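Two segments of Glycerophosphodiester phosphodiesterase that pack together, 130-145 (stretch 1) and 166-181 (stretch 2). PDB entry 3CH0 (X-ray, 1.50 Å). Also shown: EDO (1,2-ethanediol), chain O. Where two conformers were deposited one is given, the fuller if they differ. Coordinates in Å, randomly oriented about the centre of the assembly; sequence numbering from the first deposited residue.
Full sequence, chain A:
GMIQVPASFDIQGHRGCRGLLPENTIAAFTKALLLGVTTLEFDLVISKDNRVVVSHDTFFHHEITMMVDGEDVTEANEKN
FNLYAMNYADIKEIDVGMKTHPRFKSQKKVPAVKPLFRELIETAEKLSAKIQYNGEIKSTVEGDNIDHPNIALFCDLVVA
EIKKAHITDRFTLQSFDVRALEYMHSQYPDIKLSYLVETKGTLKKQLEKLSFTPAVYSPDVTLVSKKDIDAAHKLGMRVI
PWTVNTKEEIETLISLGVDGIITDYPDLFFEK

Stretch 1 130-145: KIQYNGEIKSTVEGDN
Stretch 2 (166-181) HITDRFTLQSFDVRAL

The apolar centre lies on the sheet face that carries Tyr133, Phe171 and Leu173. Tyr133 (chi1 m, chi2 86°) and Phe171 (chi1 t, chi2 -84°) set their rings nearly parallel, 16° between planes, but slid apart with centroids 5.8 Å distant; Tyr133 CB meets Phe171 CD2 at 3.4 Å. Ile167 (p, t) lays CD1 over a face of the tyrosine ring, 4.0 Å from its centroid. Gly135 suits its place because an ideal CB would stand 2.9 Å from Phe171 CZ, a clash. Beyond it, Ile137 (m, t) brings CG1 to 3.7 Å from Leu173 CD2 (Leu173 t, m) and CG2 to 4.2 Å from Ala180 CB, a helix methyl. All these residues are buried; the contact covers 1102 Å², both sides summed.

Extended strands 132-137 and 171-175 run parallel, axes 32° apart, pairing Tyr133 with Phe171, Asn134 with Thr172, Gly135 with Leu173 and Glu136 with Gln174 at CA separations of 4.6-5.1 Å. Hydrogen bonds alternate in donor strand: Tyr133 N to Arg170 O (2.9 Å), Thr172 N to Tyr133 O (2.8 Å), Gly135 N to Thr172 O (2.9 Å), Gln174 N to Gly135 O (2.9 Å), Ile137 N to Gln174 O (3.0 Å).

The other face, with Asn134 (t), Thr172 (m), Glu136 (t, t) and Gln174 (p, t), is polar. Amides both donate and accept, so one water accepts from Asn134 ND2 (3.1 Å) and donates to Gln174 OE1 (2.7 Å).

At the first end, long Arg170 (m, t, m) reaches back; NH1 donates to Ile131 O (2.9 Å). At the other, Ser175 OG (t) donates to Ile137 O (3.0 Å) and Ser139 OG (p) to Asp177 OD2 (2.7 Å). Asp177 (t) caps the helix, OD1 accepting from Arg179 N (3.1 Å). Arg179 (m, t, m) has a planar, many-donor guanidinium that holds two carboxylates: Asp144 (m), NH1 to OD2 2.8 Å and NH2 to OD1 3.0 Å, and Asp177, NH2 to OD2 2.9 Å.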

# COMPACT_ATOMS: atom_id res chain seq x y z
N LYS A 130 -16.26 8.49 3.58
CA LYS A 130 -15.15 9.21 4.21
C LYS A 130 -13.80 8.44 4.17
O LYS A 130 -12.77 9.00 4.48
CB LYS A 130 -15.50 9.57 5.65
CG LYS A 130 -16.68 10.62 5.78
N ILE A 131 -13.86 7.18 3.78
CA ILE A 131 -12.63 6.35 3.73
C ILE A 131 -11.58 7.02 2.82
O ILE A 131 -11.88 7.59 1.78
CB ILE A 131 -12.92 4.90 3.25
CG1 ILE A 131 -11.71 3.97 3.44
CG2 ILE A 131 -13.42 4.88 1.78
CD1 ILE A 131 -11.31 3.72 4.88
N GLN A 132 -10.33 6.90 3.22
CA GLN A 132 -9.20 7.35 2.44
C GLN A 132 -8.41 6.14 1.92
O GLN A 132 -8.54 5.01 2.43
CB GLN A 132 -8.33 8.32 3.27
CG GLN A 132 -9.05 9.61 3.53
CD GLN A 132 -8.37 10.51 4.50
OE1 GLN A 132 -8.76 10.58 5.67
NE2 GLN A 132 -7.35 11.22 4.05
N TYR A 133 -7.59 6.39 0.89
CA TYR A 133 -6.85 5.39 0.18
C TYR A 133 -5.38 5.82 0.13
O TYR A 133 -5.09 6.99 -0.12
CB TYR A 133 -7.36 5.31 -1.25
CG TYR A 133 -8.80 4.99 -1.41
CD1 TYR A 133 -9.79 5.99 -1.37
CD2 TYR A 133 -9.22 3.69 -1.62
CE1 TYR A 133 -11.13 5.68 -1.52
CE2 TYR A 133 -10.55 3.36 -1.84
CZ TYR A 133 -11.52 4.36 -1.73
OH TYR A 133 -12.85 3.98 -1.95
N ASN A 134 -4.48 4.85 0.27
CA ASN A 134 -3.06 5.07 0.06
C ASN A 134 -2.60 3.93 -0.81
O ASN A 134 -2.40 2.78 -0.34
CB ASN A 134 -2.35 5.08 1.41
CG ASN A 134 -0.90 5.47 1.29
OD1 ASN A 134 -0.45 5.83 0.17
ND2 ASN A 134 -0.12 5.26 2.36
N GLY A 135 -2.47 4.22 -2.12
CA GLY A 135 -2.15 3.20 -3.10
C GLY A 135 -0.75 3.31 -3.63
O GLY A 135 -0.36 4.37 -4.08
N GLU A 136 -0.05 2.18 -3.62
CA GLU A 136 1.37 2.13 -3.98
C GLU A 136 1.56 1.70 -5.41
O GLU A 136 1.12 0.63 -5.81
CB GLU A 136 2.18 1.20 -3.04
CG GLU A 136 3.71 1.27 -3.31
CD GLU A 136 4.56 0.57 -2.32
OE1 GLU A 136 4.09 0.18 -1.24
OE2 GLU A 136 5.78 0.38 -2.68
N ILE A 137 2.22 2.53 -6.21
CA ILE A 137 2.71 2.12 -7.51
C ILE A 137 3.97 1.32 -7.38
O ILE A 137 5.01 1.87 -7.03
CB ILE A 137 2.84 3.33 -8.50
CG1 ILE A 137 1.40 3.79 -8.83
CG2 ILE A 137 3.58 2.97 -9.79
CD1 ILE A 137 1.21 4.63 -10.09
N LYS A 138 3.83 0.01 -7.59
CA LYS A 138 4.93 -0.89 -7.49
C LYS A 138 5.80 -1.01 -8.75
O LYS A 138 5.86 -2.05 -9.38
CB LYS A 138 4.40 -2.28 -7.06
CG LYS A 138 3.90 -2.32 -5.63
CD LYS A 138 5.04 -2.28 -4.61
CE LYS A 138 4.70 -2.60 -3.16
NZ LYS A 138 5.86 -2.28 -2.17
N SER A 139 6.50 0.08 -9.06
CA SER A 139 7.37 0.17 -10.24
C SER A 139 8.82 0.22 -9.76
O SER A 139 9.13 0.77 -8.66
CB SER A 139 7.06 1.42 -11.09
OG SER A 139 7.14 2.60 -10.29
N THR A 140 9.69 -0.32 -10.61
CA THR A 140 11.12 -0.14 -10.47
C THR A 140 11.68 0.04 -11.89
O THR A 140 11.11 -0.43 -12.88
CB THR A 140 11.86 -1.33 -9.82
OG1 THR A 140 11.93 -2.43 -10.71
CG2 THR A 140 11.19 -1.74 -8.49
N VAL A 141 12.80 0.75 -11.97
CA VAL A 141 13.47 0.99 -13.26
C VAL A 141 13.74 -0.30 -14.01
O VAL A 141 13.56 -0.38 -15.20
CB VAL A 141 14.81 1.76 -13.06
CG1 VAL A 141 15.60 1.87 -14.38
CG2 VAL A 141 14.53 3.11 -12.46
N GLU A 142 14.20 -1.31 -13.28
CA GLU A 142 14.58 -2.58 -13.89
C GLU A 142 13.36 -3.33 -14.40
O GLU A 142 13.51 -4.18 -15.31
CB GLU A 142 15.36 -3.44 -12.89
CG GLU A 142 16.72 -2.83 -12.46
CD GLU A 142 16.69 -1.77 -11.32
OE1 GLU A 142 15.61 -1.49 -10.70
OE2 GLU A 142 17.80 -1.26 -11.00
N GLY A 143 12.17 -3.03 -13.87
CA GLY A 143 10.96 -3.72 -14.27
C GLY A 143 10.21 -3.24 -15.49
O GLY A 143 9.32 -3.89 -15.98
N ASP A 144 10.55 -2.02 -15.95
CA ASP A 144 9.85 -1.44 -17.06
C ASP A 144 9.85 -2.41 -18.26
O ASP A 144 10.89 -2.94 -18.67
CB ASP A 144 10.50 -0.14 -17.56
CG ASP A 144 10.35 1.05 -16.63
OD1 ASP A 144 9.81 0.96 -15.50
OD2 ASP A 144 10.81 2.15 -17.05
N ASN A 145 8.65 -2.60 -18.81
CA ASN A 145 8.38 -3.48 -19.96
C ASN A 145 8.43 -4.96 -19.66
O ASN A 145 8.11 -5.78 -20.54
CB ASN A 145 9.35 -3.21 -21.16
CG ASN A 145 8.90 -3.94 -22.48
OD1 ASN A 145 7.88 -3.62 -23.03
ND2 ASN A 145 9.72 -4.92 -22.95
N HIS A 166 -14.23 9.31 -8.79
CA HIS A 166 -14.28 10.56 -8.12
C HIS A 166 -13.75 10.52 -6.69
O HIS A 166 -14.29 11.15 -5.79
CB HIS A 166 -15.73 11.12 -8.15
CG HIS A 166 -16.25 11.27 -9.54
ND1 HIS A 166 -16.03 12.42 -10.27
CD2 HIS A 166 -16.87 10.40 -10.37
CE1 HIS A 166 -16.55 12.27 -11.48
NE2 HIS A 166 -17.04 11.05 -11.57
N ILE A 167 -12.63 9.81 -6.53
CA ILE A 167 -12.04 9.70 -5.21
C ILE A 167 -10.70 10.48 -5.02
O ILE A 167 -10.05 10.38 -4.00
CB ILE A 167 -11.82 8.21 -4.78
CG1 ILE A 167 -10.83 7.50 -5.72
CG2 ILE A 167 -13.17 7.43 -4.67
CD1 ILE A 167 -10.48 6.10 -5.28
N THR A 168 -10.39 11.35 -5.97
CA THR A 168 -9.16 12.14 -5.93
C THR A 168 -8.84 12.78 -4.61
O THR A 168 -7.71 12.66 -4.14
CB THR A 168 -9.22 13.26 -7.02
OG1 THR A 168 -9.38 12.61 -8.28
CG2 THR A 168 -8.01 14.19 -6.96
N ASP A 169 -9.80 13.43 -3.97
CA ASP A 169 -9.48 14.19 -2.77
C ASP A 169 -9.32 13.32 -1.53
O ASP A 169 -8.96 13.84 -0.49
CB ASP A 169 -10.50 15.30 -2.52
CG ASP A 169 -10.49 16.36 -3.60
OD1 ASP A 169 -9.43 16.55 -4.27
OD2 ASP A 169 -11.53 17.02 -3.76
N ARG A 170 -9.60 12.02 -1.65
CA ARG A 170 -9.39 11.06 -0.56
C ARG A 170 -8.30 10.03 -0.90
O ARG A 170 -8.22 9.00 -0.26
CB ARG A 170 -10.72 10.36 -0.20
CG ARG A 170 -11.60 11.29 0.60
CD ARG A 170 -12.93 10.70 0.98
NE ARG A 170 -13.79 10.55 -0.16
CZ ARG A 170 -14.23 9.40 -0.67
NH1 ARG A 170 -13.93 8.21 -0.16
NH2 ARG A 170 -15.04 9.43 -1.72
N PHE A 171 -7.49 10.34 -1.91
CA PHE A 171 -6.51 9.43 -2.45
C PHE A 171 -5.10 9.96 -2.25
O PHE A 171 -4.80 11.12 -2.55
CB PHE A 171 -6.70 9.16 -3.94
CG PHE A 171 -6.16 7.82 -4.33
CD1 PHE A 171 -4.80 7.66 -4.62
CD2 PHE A 171 -6.97 6.68 -4.33
CE1 PHE A 171 -4.28 6.36 -4.88
CE2 PHE A 171 -6.43 5.45 -4.63
CZ PHE A 171 -5.12 5.30 -4.91
N THR A 172 -4.21 9.11 -1.73
CA THR A 172 -2.77 9.38 -1.77
C THR A 172 -2.08 8.32 -2.57
O THR A 172 -2.39 7.15 -2.41
CB THR A 172 -2.16 9.37 -0.33
OG1 THR A 172 -2.89 10.32 0.47
CG2 THR A 172 -0.67 9.69 -0.32
N LEU A 173 -1.19 8.74 -3.47
CA LEU A 173 -0.44 7.84 -4.33
C LEU A 173 0.96 7.76 -3.71
O LEU A 173 1.62 8.79 -3.54
CB LEU A 173 -0.35 8.37 -5.77
CG LEU A 173 0.17 7.43 -6.83
CD1 LEU A 173 1.68 7.13 -6.64
CD2 LEU A 173 -0.72 6.16 -7.00
N GLN A 174 1.38 6.56 -3.34
CA GLN A 174 2.67 6.36 -2.70
C GLN A 174 3.57 5.57 -3.59
O GLN A 174 3.14 4.77 -4.41
CB GLN A 174 2.58 5.67 -1.35
CG GLN A 174 1.94 4.31 -1.43
CD GLN A 174 1.76 3.57 -0.10
OE1 GLN A 174 2.52 3.77 0.86
NE2 GLN A 174 0.82 2.58 -0.10
N SER A 175 4.88 5.85 -3.52
CA SER A 175 5.82 5.03 -4.26
C SER A 175 7.23 5.20 -3.72
O SER A 175 7.59 6.25 -3.20
CB SER A 175 5.83 5.36 -5.77
OG SER A 175 6.50 4.38 -6.53
N PHE A 176 8.02 4.13 -3.88
CA PHE A 176 9.46 4.25 -3.71
C PHE A 176 10.12 4.85 -4.93
O PHE A 176 11.33 5.27 -4.86
CB PHE A 176 10.10 2.87 -3.52
CG PHE A 176 9.90 2.27 -2.18
CD1 PHE A 176 10.70 2.63 -1.11
CD2 PHE A 176 8.96 1.32 -1.97
CE1 PHE A 176 10.52 2.08 0.13
CE2 PHE A 176 8.81 0.75 -0.72
CZ PHE A 176 9.56 1.17 0.34
N ASP A 177 9.45 4.76 -6.08
CA ASP A 177 10.04 5.08 -7.40
C ASP A 177 9.89 6.56 -7.61
O ASP A 177 8.80 7.03 -7.88
CB ASP A 177 9.32 4.30 -8.50
CG ASP A 177 10.00 4.39 -9.85
OD1 ASP A 177 10.88 5.26 -10.03
OD2 ASP A 177 9.63 3.59 -10.70
N VAL A 178 10.99 7.33 -7.44
CA VAL A 178 10.94 8.78 -7.64
C VAL A 178 10.39 9.17 -9.02
O VAL A 178 9.79 10.22 -9.17
CB VAL A 178 12.29 9.43 -7.35
CG1 VAL A 178 12.60 9.33 -5.85
CG2 VAL A 178 13.42 8.84 -8.22
N ARG A 179 10.56 8.32 -10.02
CA ARG A 179 10.07 8.63 -11.37
C ARG A 179 8.56 8.68 -11.36
O ARG A 179 7.94 9.48 -12.09
CB ARG A 179 10.49 7.55 -12.35
CG ARG A 179 12.03 7.28 -12.45
CD ARG A 179 12.34 6.14 -13.40
NE ARG A 179 11.60 4.93 -13.01
CZ ARG A 179 11.31 3.92 -13.82
NH1 ARG A 179 11.72 3.91 -15.07
NH2 ARG A 179 10.55 2.91 -13.38
N ALA A 180 7.92 7.73 -10.67
CA ALA A 180 6.46 7.70 -10.61
C ALA A 180 5.98 8.95 -9.82
O ALA A 180 5.00 9.61 -10.21
CB ALA A 180 5.96 6.43 -9.91
N LEU A 181 6.68 9.35 -8.74
CA LEU A 181 6.29 10.56 -8.00
C LEU A 181 6.41 11.84 -8.86
O LEU A 181 5.56 12.70 -8.85
CB LEU A 181 7.04 10.66 -6.69
CG LEU A 181 6.88 9.48 -5.74
CD1 LEU A 181 7.87 9.62 -4.57
CD2 LEU A 181 5.41 9.37 -5.31
C1 EDO O . -5.14 12.25 7.33
O1 EDO O . -5.47 12.17 5.93
C2 EDO O . -6.21 11.64 8.23
O2 EDO O . -7.50 12.23 7.96
O HOH W 1 -5.18 9.26 1.44
O HOH W 2 2.89 5.94 2.45
O HOH W 3 6.78 1.59 -4.78